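Local atomic coordinates of maltose-binding protein MalE1 (Thermotoga maritima, PDB entry 6DTU), a protein that binds malto-oligosaccharides such as maltotetraose and probably serves as the solute-binding component of a sugar transport system. Residues D15-L20 against S284-K289; K194-L199 against G203-S208; Y106-I111 against L323-G328; F161-G166 against I182-E187. All coordinates share one frame; numbering follows the deposited sequence.

Interaction 1: residues D15-L20 against S284-K289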
loop_
_atom_site.group_PDB
_atom_site.type_symbol
_atom_site.label_atom_id
_atom_site.label_comp_id
_atom_site.label_asym_id
_atom_site.label_seq_id
_atom_site.Cartn_x
_atom_site.Cartn_y
_atom_site.Cartn_z
ATOM N N ASP A 15 17.531 0.038 -4.839
ATOM C CA ASP A 15 18.744 -0.762 -4.984
ATOM C C ASP A 15 18.601 -1.797 -6.086
ATOM O O ASP A 15 19.501 -1.965 -6.926
ATOM C CB ASP A 15 19.093 -1.469 -3.672
ATOM C CG ASP A 15 19.664 -0.543 -2.612
ATOM O OD1 ASP A 15 19.913 0.651 -2.885
ATOM O OD2 ASP A 15 19.907 -1.050 -1.494
ATOM N N ILE A 16 17.514 -2.568 -6.053
ATOM C CA ILE A 16 17.370 -3.625 -7.045
ATOM C C ILE A 16 17.205 -3.044 -8.438
ATOM O O ILE A 16 17.807 -3.537 -9.397
ATOM C CB ILE A 16 16.262 -4.633 -6.683
ATOM C CG1 ILE A 16 16.194 -5.725 -7.756
ATOM C CG2 ILE A 16 14.908 -3.915 -6.490
ATOM C CD1 ILE A 16 17.523 -6.450 -8.013
ATOM N N LEU A 17 16.427 -1.969 -8.576
ATOM C CA LEU A 17 16.257 -1.364 -9.900
ATOM C C LEU A 17 17.537 -0.710 -10.408
ATOM O O LEU A 17 17.784 -0.695 -11.624
ATOM C CB LEU A 17 15.105 -0.361 -9.883
ATOM C CG LEU A 17 13.697 -0.946 -9.707
ATOM C CD1 LEU A 17 12.643 0.158 -9.652
ATOM C CD2 LEU A 17 13.379 -1.899 -10.814
ATOM N N GLN A 18 18.359 -0.170 -9.511
ATOM C CA GLN A 18 19.655 0.362 -9.917
ATOM C C GLN A 18 20.508 -0.736 -10.522
ATOM O O GLN A 18 21.133 -0.549 -11.567
ATOM C CB GLN A 18 20.384 0.935 -8.695
ATOM C CG GLN A 18 20.091 2.398 -8.342
ATOM C CD GLN A 18 20.838 2.879 -7.075
ATOM O OE1 GLN A 18 21.202 2.076 -6.206
ATOM N NE2 GLN A 18 21.068 4.194 -6.980
ATOM N N LYS A 19 20.537 -1.891 -9.870
ATOM C CA LYS A 19 21.360 -2.989 -10.345
ATOM C C LYS A 19 20.853 -3.510 -11.683
ATOM O O LYS A 19 21.643 -3.735 -12.610
ATOM C CB LYS A 19 21.367 -4.085 -9.284
ATOM C CG LYS A 19 22.226 -5.275 -9.636
ATOM C CD LYS A 19 23.702 -4.922 -9.627
ATOM C CE LYS A 19 24.586 -6.141 -9.943
ATOM N NZ LYS A 19 24.548 -6.569 -11.386
ATOM N N LEU A 20 19.531 -3.698 -11.807
ATOM C CA LEU A 20 18.968 -4.132 -13.085
ATOM C C LEU A 20 19.233 -3.104 -14.174
ATOM O O LEU A 20 19.525 -3.459 -15.323
ATOM C CB LEU A 20 17.460 -4.351 -12.953
ATOM C CG LEU A 20 17.088 -5.444 -11.961
ATOM C CD1 LEU A 20 15.580 -5.515 -11.694
ATOM C CD2 LEU A 20 17.621 -6.770 -12.485
ATOM N N SER A 284 10.436 -6.993 -21.837
ATOM C CA SER A 284 11.459 -7.939 -22.267
ATOM C C SER A 284 12.448 -8.288 -21.169
ATOM O O SER A 284 13.209 -9.254 -21.324
ATOM C CB SER A 284 12.251 -7.359 -23.444
ATOM O OG SER A 284 13.194 -6.390 -22.978
ATOM N N PHE A 285 12.476 -7.509 -20.088
ATOM C CA PHE A 285 13.497 -7.639 -19.053
ATOM C C PHE A 285 12.855 -7.672 -17.673
ATOM O O PHE A 285 12.977 -8.668 -16.960
ATOM C CB PHE A 285 14.512 -6.484 -19.162
ATOM C CG PHE A 285 15.593 -6.481 -18.094
ATOM C CD1 PHE A 285 16.259 -7.653 -17.737
ATOM C CD2 PHE A 285 16.002 -5.287 -17.507
ATOM C CE1 PHE A 285 17.257 -7.650 -16.775
ATOM C CE2 PHE A 285 17.022 -5.280 -16.548
ATOM C CZ PHE A 285 17.660 -6.461 -16.202
ATOM N N ILE A 286 12.146 -6.608 -17.295
ATOM C CA ILE A 286 11.581 -6.537 -15.949
ATOM C C ILE A 286 10.554 -7.651 -15.733
ATOM O O ILE A 286 10.449 -8.220 -14.640
ATOM C CB ILE A 286 11.030 -5.121 -15.669
ATOM C CG1 ILE A 286 12.164 -4.095 -15.624
ATOM C CG2 ILE A 286 10.249 -5.054 -14.356
ATOM C CD1 ILE A 286 13.142 -4.307 -14.463
ATOM N N ALA A 287 9.785 -7.991 -16.767
ATOM C CA ALA A 287 8.720 -8.962 -16.592
ATOM C C ALA A 287 9.203 -10.400 -16.505
ATOM O O ALA A 287 8.377 -11.288 -16.250
ATOM C CB ALA A 287 7.698 -8.857 -17.728
ATOM N N LYS A 288 10.482 -10.669 -16.726
ATOM C CA LYS A 288 10.923 -12.056 -16.790
ATOM C C LYS A 288 10.944 -12.696 -15.403
ATOM O O LYS A 288 10.996 -12.018 -14.376
ATOM C CB LYS A 288 12.308 -12.171 -17.426
ATOM C CG LYS A 288 12.379 -11.871 -18.915
ATOM C CD LYS A 288 13.810 -11.650 -19.374
ATOM C CE LYS A 288 14.765 -12.734 -18.919
ATOM N NZ LYS A 288 15.261 -13.570 -20.057
ATOM N N LYS A 289 10.883 -14.033 -15.392
ATOM C CA LYS A 289 10.823 -14.774 -14.134
ATOM C C LYS A 289 11.971 -14.414 -13.204
ATOM O O LYS A 289 11.749 -14.027 -12.049
ATOM C CB LYS A 289 10.767 -16.283 -14.392
ATOM C CG LYS A 289 10.747 -17.077 -13.094
ATOM C CD LYS A 289 10.580 -18.589 -13.312
ATOM C CE LYS A 289 11.687 -19.171 -14.140
ATOM N NZ LYS A 289 11.381 -20.581 -14.545
#
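Leu-20 and Phe-285 form the close end of this contact, between helix 14-28 and the region near the end of helix 275-286. The Phe-285 ring presents its edge to the backbone carbonyl of Leu-20: CE2 lies 3.3 Å from the carbonyl oxygen Leu-20 O, which sits near the ring plane. At the same corner Leu-20 CB packs 3.7 Å from Phe-285 CE2, and one methyl, Leu-20 CD2, reaches Phe-285 CZ at 3.7 Å. With CG anti to the backbone N (chi1 177°), the phenyl group is carried across to helix 14-28. The other Leu-20 methyl, CD1, turns to the neighbouring residue and meets Ile-286 CD1 at 3.9 Å. One leucine thus spends its two branches on two partners, and helix 289-298 also covers it.

Away from this corner the fit slackens. Leu-17, one turn earlier, brings only CD2 near Ile-286 CD1, at 4.4 Å, and both side chains find further company on Phe-266 of strand 260-268. The solvent side is polar, with Lys-19 turning its ammonium to Glu-23 in a salt bridge along its own helix. A serine in place of Phe-285 would probably open a gap beside Leu-20 CB and CD2 and strip the leucine carbonyl of its aromatic neighbour. Helix 14-28 connects the parallel, neighbouring strands 4-9 and 31-36, so this is the helix of a beta-alpha-beta crossover, packed through its apolar face on a later helix of the same lobe, as expected for the alpha/beta lobes of periplasmic binding proteins.

Interaction 2: residues K194-L199 against G203-S208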
loop_
_atom_site.group_PDB
_atom_site.type_symbol
_atom_site.label_atom_id
_atom_site.label_comp_id
_atom_site.label_asym_id
_atom_site.label_seq_id
_atom_site.Cartn_x
_atom_site.Cartn_y
_atom_site.Cartn_z
ATOM N N LYS A 194 -14.648 4.379 15.808
ATOM C CA LYS A 194 -14.780 4.382 17.261
ATOM C C LYS A 194 -13.800 3.423 17.915
ATOM O O LYS A 194 -13.372 3.668 19.047
ATOM C CB LYS A 194 -16.220 4.094 17.683
ATOM C CG LYS A 194 -17.138 5.287 17.481
ATOM C CD LYS A 194 -18.498 5.007 18.090
ATOM C CE LYS A 194 -19.422 6.213 17.958
ATOM N NZ LYS A 194 -18.783 7.485 18.400
ATOM N N LEU A 195 -13.437 2.327 17.228
ATOM C CA LEU A 195 -12.353 1.482 17.720
ATOM C C LEU A 195 -11.021 2.237 17.708
ATOM O O LEU A 195 -10.273 2.188 18.690
ATOM C CB LEU A 195 -12.285 0.186 16.911
ATOM C CG LEU A 195 -11.146 -0.786 17.250
ATOM C CD1 LEU A 195 -11.297 -1.289 18.674
ATOM C CD2 LEU A 195 -11.069 -1.947 16.258
ATOM N N LEU A 196 -10.727 2.980 16.631
ATOM C CA LEU A 196 -9.529 3.814 16.627
ATOM C C LEU A 196 -9.547 4.784 17.798
ATOM O O LEU A 196 -8.542 4.937 18.504
ATOM C CB LEU A 196 -9.425 4.586 15.306
ATOM C CG LEU A 196 -8.390 5.720 15.257
ATOM C CD1 LEU A 196 -7.000 5.135 15.463
ATOM C CD2 LEU A 196 -8.502 6.468 13.948
ATOM N N LYS A 197 -10.696 5.414 18.047
ATOM C CA LYS A 197 -10.756 6.371 19.146
ATOM C C LYS A 197 -10.557 5.685 20.493
ATOM O O LYS A 197 -9.894 6.234 21.381
ATOM C CB LYS A 197 -12.062 7.170 19.112
ATOM C CG LYS A 197 -12.069 8.281 20.149
ATOM C CD LYS A 197 -13.195 9.274 19.970
ATOM C CE LYS A 197 -12.935 10.480 20.856
ATOM N NZ LYS A 197 -12.042 11.462 20.165
ATOM N N ARG A 198 -11.075 4.462 20.642
ATOM C CA ARG A 198 -10.832 3.694 21.858
ATOM C C ARG A 198 -9.339 3.469 22.078
ATOM O O ARG A 198 -8.832 3.647 23.187
ATOM C CB ARG A 198 -11.577 2.359 21.786
ATOM C CG ARG A 198 -11.408 1.503 23.040
ATOM C CD ARG A 198 -11.951 0.092 22.851
ATOM N NE ARG A 198 -11.488 -0.813 23.900
ATOM C CZ ARG A 198 -11.591 -2.138 23.832
ATOM N NH1 ARG A 198 -12.124 -2.705 22.759
ATOM N NH2 ARG A 198 -11.144 -2.903 24.824
ATOM N N LEU A 199 -8.610 3.115 21.018
ATOM C CA LEU A 199 -7.169 2.911 21.140
ATOM C C LEU A 199 -6.457 4.177 21.615
ATOM O O LEU A 199 -5.531 4.112 22.438
ATOM C CB LEU A 199 -6.595 2.465 19.796
ATOM C CG LEU A 199 -7.097 1.170 19.162
ATOM C CD1 LEU A 199 -6.285 0.889 17.908
ATOM C CD2 LEU A 199 -7.015 0.004 20.147
ATOM N N GLY A 203 -4.949 5.057 25.576
ATOM C CA GLY A 203 -3.520 5.318 25.630
ATOM C C GLY A 203 -2.646 4.357 24.853
ATOM O O GLY A 203 -1.417 4.412 24.988
ATOM N N ILE A 204 -3.245 3.478 24.051
ATOM C CA ILE A 204 -2.504 2.518 23.229
ATOM C C ILE A 204 -1.864 3.217 22.039
ATOM O O ILE A 204 -0.789 2.825 21.564
ATOM C CB ILE A 204 -3.478 1.420 22.754
ATOM C CG1 ILE A 204 -4.236 0.827 23.937
ATOM C CG2 ILE A 204 -2.760 0.332 21.950
ATOM C CD1 ILE A 204 -3.332 0.169 24.921
ATOM N N LEU A 205 -2.563 4.210 21.488
ATOM C CA LEU A 205 -2.059 5.040 20.410
ATOM C C LEU A 205 -1.975 6.477 20.887
ATOM O O LEU A 205 -2.793 6.939 21.696
ATOM C CB LEU A 205 -2.970 4.992 19.185
ATOM C CG LEU A 205 -2.975 3.679 18.420
ATOM C CD1 LEU A 205 -3.942 3.786 17.268
ATOM C CD2 LEU A 205 -1.566 3.287 17.953
ATOM N N ASP A 206 -1.011 7.171 20.365
ATOM C CA ASP A 206 -0.835 8.569 20.672
ATOM C C ASP A 206 -1.285 9.406 19.486
ATOM O O ASP A 206 -1.075 9.009 18.334
ATOM C CB ASP A 206 0.635 8.866 20.978
ATOM C CG ASP A 206 0.851 10.296 21.457
ATOM O OD1 ASP A 206 0.678 10.551 22.672
ATOM O OD2 ASP A 206 1.161 11.176 20.624
ATOM N N PRO A 207 -1.901 10.563 19.738
ATOM C CA PRO A 207 -2.416 11.400 18.647
ATOM C C PRO A 207 -1.383 11.754 17.588
ATOM O O PRO A 207 -1.745 12.025 16.446
ATOM C CB PRO A 207 -2.907 12.656 19.383
ATOM C CG PRO A 207 -3.226 12.189 20.766
ATOM C CD PRO A 207 -2.278 11.070 21.071
ATOM N N SER A 208 -0.101 11.736 17.935
ATOM C CA SER A 208 0.942 12.079 16.977
ATOM C C SER A 208 1.453 10.886 16.176
ATOM O O SER A 208 2.283 11.084 15.282
ATOM C CB SER A 208 2.133 12.711 17.699
ATOM O OG SER A 208 2.703 11.781 18.595
#
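The backbone leaves helix 187-201 through Gly-203, whose positive phi of 83° turns the chain back so that the carbonyl oxygen Leu-199 O, in the last turn, receives N-H groups from beyond the helix. Two donors meet it: Ile-204 N at 2.9 Å, a weak and bent bond, and Leu-205 N at 3.1 Å. The second is much straighter, with an N-H...O angle of 161°, although it comes from above the carbonyl plane.

Side chains close over this turn. Ile-204 CB stands 4.4 Å from Leu-199 CB, the apolar pairing across the reversal. Leu-205 makes the broader contact. It lies alongside Leu-199, both pointing the same way, and its CD1 meets Leu-199 CD1 at 3.8 Å. The same methyl touches Leu-196 CD1, also at 3.8 Å, but here the two side chains cross at about a right angle. Leu-196 holds CG anti to the backbone N (chi1 168°), which swings its end toward the returning loop. Phe-148 of strand 146-149 packs on Leu-199 and Leu-205 and continues this apolar patch.

Further along, the loop is braced by side-chain hydrogen bonds, which probably limit its freedom. Asp-206 OD2 accepts from Ser-208 N and, at 2.6 Å, from Ser-208 OG, the two donors arriving from opposite faces of the carboxylate plane; the backbone bond closes an Asx turn. The exit from the helix is a Schellman motif, with glycine at the left-handed position and the hydrophobic contact between Leu-199 and Ile-204 that commonly accompanies it.

Interaction 3: residues Y106-I111 against L323-G328. With GLC (alpha-D-glucopyranose), chain C.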
loop_
_atom_site.group_PDB
_atom_site.type_symbol
_atom_site.label_atom_id
_atom_site.label_comp_id
_atom_site.label_asym_id
_atom_site.label_seq_id
_atom_site.Cartn_x
_atom_site.Cartn_y
_atom_site.Cartn_z
ATOM N N TYR A 106 4.234 -6.152 -10.171
ATOM C CA TYR A 106 5.251 -7.042 -9.630
ATOM C C TYR A 106 4.844 -7.714 -8.325
ATOM O O TYR A 106 5.432 -8.744 -7.974
ATOM C CB TYR A 106 6.613 -6.331 -9.495
ATOM C CG TYR A 106 6.802 -5.409 -8.296
ATOM C CD1 TYR A 106 7.242 -5.899 -7.078
ATOM C CD2 TYR A 106 6.628 -4.037 -8.420
ATOM C CE1 TYR A 106 7.425 -5.058 -6.001
ATOM C CE2 TYR A 106 6.817 -3.195 -7.350
ATOM C CZ TYR A 106 7.228 -3.716 -6.154
ATOM O OH TYR A 106 7.428 -2.863 -5.084
ATOM N N ALA A 107 3.860 -7.185 -7.609
ATOM C CA ALA A 107 3.474 -7.779 -6.334
ATOM C C ALA A 107 2.132 -7.227 -5.896
ATOM O O ALA A 107 1.739 -6.123 -6.286
ATOM C CB ALA A 107 4.495 -7.467 -5.233
ATOM N N MET A 108 1.438 -8.000 -5.075
ATOM C CA MET A 108 0.328 -7.478 -4.288
ATOM C C MET A 108 0.728 -7.429 -2.817
ATOM O O MET A 108 1.799 -7.901 -2.419
ATOM C CB MET A 108 -0.963 -8.280 -4.499
ATOM C CG MET A 108 -0.892 -9.673 -3.948
ATOM S SD MET A 108 -2.479 -10.547 -4.023
ATOM C CE MET A 108 -3.176 -10.144 -2.418
ATOM N N GLU A 109 -0.141 -6.830 -2.006
ATOM C CA GLU A 109 0.230 -6.573 -0.622
ATOM C C GLU A 109 -1.017 -6.225 0.175
ATOM O O GLU A 109 -2.047 -5.829 -0.382
ATOM C CB GLU A 109 1.215 -5.400 -0.530
ATOM C CG GLU A 109 0.586 -4.096 -1.032
ATOM C CD GLU A 109 1.587 -3.012 -1.330
ATOM O OE1 GLU A 109 2.799 -3.292 -1.347
ATOM O OE2 GLU A 109 1.144 -1.868 -1.536
ATOM N N ALA A 110 -0.902 -6.362 1.498
ATOM C CA ALA A 110 -1.884 -5.839 2.439
ATOM C C ALA A 110 -1.186 -5.694 3.776
ATOM O O ALA A 110 -0.265 -6.456 4.089
ATOM C CB ALA A 110 -3.063 -6.802 2.607
ATOM N N ILE A 111 -1.628 -4.704 4.557
ATOM C CA ILE A 111 -1.068 -4.557 5.900
ATOM C C ILE A 111 -1.539 -5.705 6.788
ATOM O O ILE A 111 -2.533 -6.378 6.508
ATOM C CB ILE A 111 -1.342 -3.181 6.535
ATOM C CG1 ILE A 111 -2.832 -2.904 6.717
ATOM C CG2 ILE A 111 -0.748 -2.071 5.654
ATOM C CD1 ILE A 111 -3.129 -1.450 7.167
ATOM N N LEU A 323 -2.536 -14.515 4.412
ATOM C CA LEU A 323 -3.661 -14.671 5.332
ATOM C C LEU A 323 -4.366 -13.344 5.580
ATOM O O LEU A 323 -5.597 -13.287 5.662
ATOM C CB LEU A 323 -3.177 -15.263 6.656
ATOM C CG LEU A 323 -2.825 -16.754 6.677
ATOM C CD1 LEU A 323 -2.356 -17.164 8.063
ATOM C CD2 LEU A 323 -4.009 -17.606 6.225
ATOM N N SER A 324 -3.599 -12.262 5.731
ATOM C CA SER A 324 -4.212 -10.961 5.971
ATOM C C SER A 324 -4.950 -10.479 4.732
ATOM O O SER A 324 -6.097 -10.017 4.825
ATOM C CB SER A 324 -3.147 -9.947 6.426
ATOM O OG SER A 324 -3.738 -8.695 6.761
ATOM N N ALA A 325 -4.320 -10.627 3.555
ATOM C CA ALA A 325 -4.928 -10.188 2.307
ATOM C C ALA A 325 -6.169 -10.989 1.953
ATOM O O ALA A 325 -7.019 -10.489 1.208
ATOM C CB ALA A 325 -3.915 -10.299 1.171
ATOM N N ALA A 326 -6.295 -12.211 2.476
ATOM C CA ALA A 326 -7.442 -13.045 2.137
ATOM C C ALA A 326 -8.751 -12.424 2.611
ATOM O O ALA A 326 -9.802 -12.656 2.001
ATOM C CB ALA A 326 -7.258 -14.462 2.692
ATOM N N ASN A 327 -8.717 -11.652 3.701
ATOM C CA ASN A 327 -9.903 -10.964 4.200
ATOM C C ASN A 327 -10.041 -9.548 3.648
ATOM O O ASN A 327 -10.933 -8.817 4.081
ATOM C CB ASN A 327 -9.900 -10.922 5.735
ATOM C CG ASN A 327 -10.030 -12.302 6.359
ATOM O OD1 ASN A 327 -10.736 -13.166 5.845
ATOM N ND2 ASN A 327 -9.346 -12.511 7.477
ATOM N N GLY A 328 -9.207 -9.154 2.683
ATOM C CA GLY A 328 -9.070 -7.759 2.316
ATOM C C GLY A 328 -9.971 -7.320 1.164
ATOM O O GLY A 328 -10.697 -8.100 0.552
HETATM C C1 GLC C . 2.154 1.777 1.328
HETATM C C2 GLC C . 1.209 1.194 0.341
HETATM C C3 GLC C . 0.533 2.237 -0.425
HETATM C C4 GLC C . -0.217 3.189 0.484
HETATM C C5 GLC C . 0.717 3.803 1.570
HETATM C C6 GLC C . -0.004 4.502 2.594
HETATM O O2 GLC C . 2.005 0.414 -0.600
HETATM O O3 GLC C . -0.483 1.646 -1.318
HETATM O O4 GLC C . -0.728 4.325 -0.297
HETATM O O5 GLC C . 1.403 2.627 2.255
HETATM O O6 GLC C . 0.917 5.277 3.344
#
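Alanine packing and one short hydrogen bond join Ala-110 and Ile-111 to Ser-324 and Ala-325 in a buried contact near the middle of the chain, where the polypeptide leaves strand 100-109 of one sheet for strand 112-116 of another. Helix 316-326 lies against this passage. With only methyl groups between them, the backbones approach closely: Ala-110 CA and Ala-325 CA are 5.3 Å apart, and Ala-110 CB meets Ala-325 CB at 3.9 Å. Met-108, bent at its thioether, lays its terminal CE 3.7 Å from the same Ala-325 CB. Ser-324 has OG anti to the backbone N (chi1 -176°), from where it donates to Ile-111 O at 2.6 Å, in the carbonyl plane.

Between these residues Glu-109 points the opposite way, into the sugar pocket. Its OE2 accepts a hydrogen bond from glucose O2 at 2.6 Å and another from Gln-264 NE2, while OE1 is paired with Arg-301. The division of labour implies a strand end with two purposes: small apolar groups and a serine fix its back to the helix, as suits a crossing between lobes, and its carboxylate, steadied by neighbouring donors, grips a sugar hydroxyl.

Interaction 4: residues F161-G166 against I182-E187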
loop_
_atom_site.group_PDB
_atom_site.type_symbol
_atom_site.label_atom_id
_atom_site.label_comp_id
_atom_site.label_asym_id
_atom_site.label_seq_id
_atom_site.Cartn_x
_atom_site.Cartn_y
_atom_site.Cartn_z
ATOM N N PHE A 161 -10.194 -1.510 10.106
ATOM C CA PHE A 161 -11.265 -1.399 11.103
ATOM C C PHE A 161 -12.563 -0.940 10.458
ATOM O O PHE A 161 -13.647 -1.459 10.757
ATOM C CB PHE A 161 -10.907 -0.376 12.183
ATOM C CG PHE A 161 -9.689 -0.705 13.004
ATOM C CD1 PHE A 161 -9.160 -1.987 13.069
ATOM C CD2 PHE A 161 -9.072 0.303 13.728
ATOM C CE1 PHE A 161 -8.044 -2.245 13.836
ATOM C CE2 PHE A 161 -7.957 0.048 14.496
ATOM C CZ PHE A 161 -7.432 -1.220 14.552
ATOM N N ILE A 162 -12.462 0.075 9.602
ATOM C CA ILE A 162 -13.621 0.627 8.908
ATOM C C ILE A 162 -14.308 -0.451 8.074
ATOM O O ILE A 162 -15.533 -0.620 8.131
ATOM C CB ILE A 162 -13.157 1.825 8.053
ATOM C CG1 ILE A 162 -12.740 2.978 8.972
ATOM C CG2 ILE A 162 -14.212 2.222 6.995
ATOM C CD1 ILE A 162 -12.006 4.077 8.269
ATOM N N PHE A 163 -13.531 -1.177 7.260
ATOM C CA PHE A 163 -14.121 -2.194 6.405
ATOM C C PHE A 163 -14.555 -3.419 7.190
ATOM O O PHE A 163 -15.562 -4.048 6.843
ATOM C CB PHE A 163 -13.139 -2.595 5.305
ATOM C CG PHE A 163 -12.729 -1.453 4.394
ATOM C CD1 PHE A 163 -13.551 -0.357 4.190
ATOM C CD2 PHE A 163 -11.513 -1.494 3.741
ATOM C CE1 PHE A 163 -13.156 0.676 3.360
ATOM C CE2 PHE A 163 -11.120 -0.493 2.907
ATOM C CZ PHE A 163 -11.942 0.611 2.712
ATOM N N GLY A 164 -13.829 -3.772 8.245
ATOM C CA GLY A 164 -14.216 -4.940 9.018
ATOM C C GLY A 164 -15.627 -4.830 9.562
ATOM O O GLY A 164 -16.376 -5.811 9.585
ATOM N N TYR A 165 -16.033 -3.630 9.958
ATOM C CA TYR A 165 -17.365 -3.455 10.514
ATOM C C TYR A 165 -18.425 -3.148 9.457
ATOM O O TYR A 165 -19.599 -2.998 9.807
ATOM C CB TYR A 165 -17.350 -2.370 11.601
ATOM C CG TYR A 165 -16.885 -2.842 12.964
ATOM C CD1 TYR A 165 -17.617 -3.788 13.672
ATOM C CD2 TYR A 165 -15.740 -2.326 13.554
ATOM C CE1 TYR A 165 -17.214 -4.220 14.923
ATOM C CE2 TYR A 165 -15.324 -2.752 14.813
ATOM C CZ TYR A 165 -16.071 -3.701 15.488
ATOM O OH TYR A 165 -15.687 -4.154 16.731
ATOM N N GLY A 166 -18.055 -3.045 8.178
ATOM C CA GLY A 166 -19.042 -2.840 7.134
ATOM C C GLY A 166 -18.986 -1.506 6.425
ATOM O O GLY A 166 -19.871 -1.226 5.606
ATOM N N ILE A 182 -21.269 6.292 -1.244
ATOM C CA ILE A 182 -20.060 6.283 -0.429
ATOM C C ILE A 182 -20.408 5.754 0.957
ATOM O O ILE A 182 -21.400 6.181 1.555
ATOM C CB ILE A 182 -19.434 7.687 -0.375
ATOM C CG1 ILE A 182 -19.033 8.133 -1.781
ATOM C CG2 ILE A 182 -18.210 7.712 0.531
ATOM C CD1 ILE A 182 -18.482 9.547 -1.811
ATOM N N GLY A 183 -19.604 4.813 1.472
ATOM C CA GLY A 183 -19.934 4.197 2.749
ATOM C C GLY A 183 -18.959 4.468 3.879
ATOM O O GLY A 183 -18.864 3.702 4.847
ATOM N N LEU A 184 -18.245 5.576 3.792
ATOM C CA LEU A 184 -17.231 5.899 4.780
ATOM C C LEU A 184 -17.788 6.636 5.989
ATOM O O LEU A 184 -17.009 7.068 6.845
ATOM C CB LEU A 184 -16.103 6.698 4.122
ATOM C CG LEU A 184 -15.392 5.900 3.038
ATOM C CD1 LEU A 184 -14.453 6.825 2.289
ATOM C CD2 LEU A 184 -14.627 4.741 3.640
ATOM N N ALA A 185 -19.110 6.831 6.053
ATOM C CA ALA A 185 -19.759 7.359 7.248
ATOM C C ALA A 185 -21.000 6.552 7.605
ATOM O O ALA A 185 -21.884 7.068 8.295
ATOM C CB ALA A 185 -20.110 8.844 7.119
ATOM N N ASN A 186 -21.095 5.311 7.133
ATOM C CA ASN A 186 -22.190 4.453 7.558
ATOM C C ASN A 186 -21.916 3.942 8.972
ATOM O O ASN A 186 -20.888 4.247 9.579
ATOM C CB ASN A 186 -22.506 3.376 6.511
ATOM C CG ASN A 186 -21.435 2.300 6.393
ATOM O OD1 ASN A 186 -20.548 2.156 7.241
ATOM N ND2 ASN A 186 -21.536 1.514 5.331
ATOM N N GLU A 187 -22.841 3.162 9.522
ATOM C CA GLU A 187 -22.675 2.773 10.919
ATOM C C GLU A 187 -21.469 1.864 11.119
ATOM O O GLU A 187 -20.841 1.898 12.182
ATOM C CB GLU A 187 -23.972 2.191 11.489
ATOM C CG GLU A 187 -25.140 3.187 11.512
ATOM C CD GLU A 187 -24.837 4.478 12.276
ATOM O OE1 GLU A 187 -24.360 4.412 13.435
ATOM O OE2 GLU A 187 -25.084 5.570 11.713
#
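Asn-186 reaches across to the end of helix 155-164, where its amide nitrogen ND2 donates to the backbone oxygen Gly-166 O at 3.2 Å. The bond is fairly straight, with an N-H...O angle of 156°, but it meets the carbonyl tilted from its plane. The side chain takes a compact form, CG lying between the backbone N and the carbonyl carbon (chi1 70°). In this conformation the amide serves two structures: ND2 faces Gly-166, and OD1 accepts from Ala-189 N, making Asn-186 the N-cap of helix 187-201. Were this an alanine, Ala-189 N would probably lose its cap and Gly-166 O this donor, and the tie between the end of one helix and the start of the next would weaken.

Gly-166 itself closes helix 155-164 in a Schellman motif. Its phi of 113° would jam a side chain against the preceding carbonyl oxygen, and the turn directs its own carbonyl to Asn-186. Between these two helices the chain forms the small antiparallel sheet of strands 168-173, 176-178 and 181-183.

The apolar half of the contact belongs to Leu-184, following strand 181-183. Its backbone does not aim it straight at the helix, yet its extended end comes nearer, and a single methyl, CD2, does the touching. That methyl lies 4.2 Å from Ile-162 CG2, the branch methyl rather than the longer arm of the isoleucine. Phe-163 CE1 approaches the same CD2 obliquely at 4.3 Å, while the phenylalanine ring also stacks edge-to-face with Phe-260.

In the fold
Interactions 1 and 2 lie on opposite sides of the chain's centre, about 41 Å apart between centres, whereas interaction 3 is the most central and has the sugar beside it. Interactions 2 and 4 share a neighbourhood: helix 187-201 has its start capped in interaction 4 and its end closed in interaction 2, and Phe-161 packs on Leu-195 and Leu-199 to bring the two contacts together. Chemistry follows place. Interaction 1 rests on apolar contacts between helices; interaction 2 gathers backbone donors on one carbonyl; interactions 3 and 4 each add a single side-chain bond to small apolar contacts. All are largely buried, with an exposed glycine, Gly-203 or Gly-166, taking part in interactions 2 and 4.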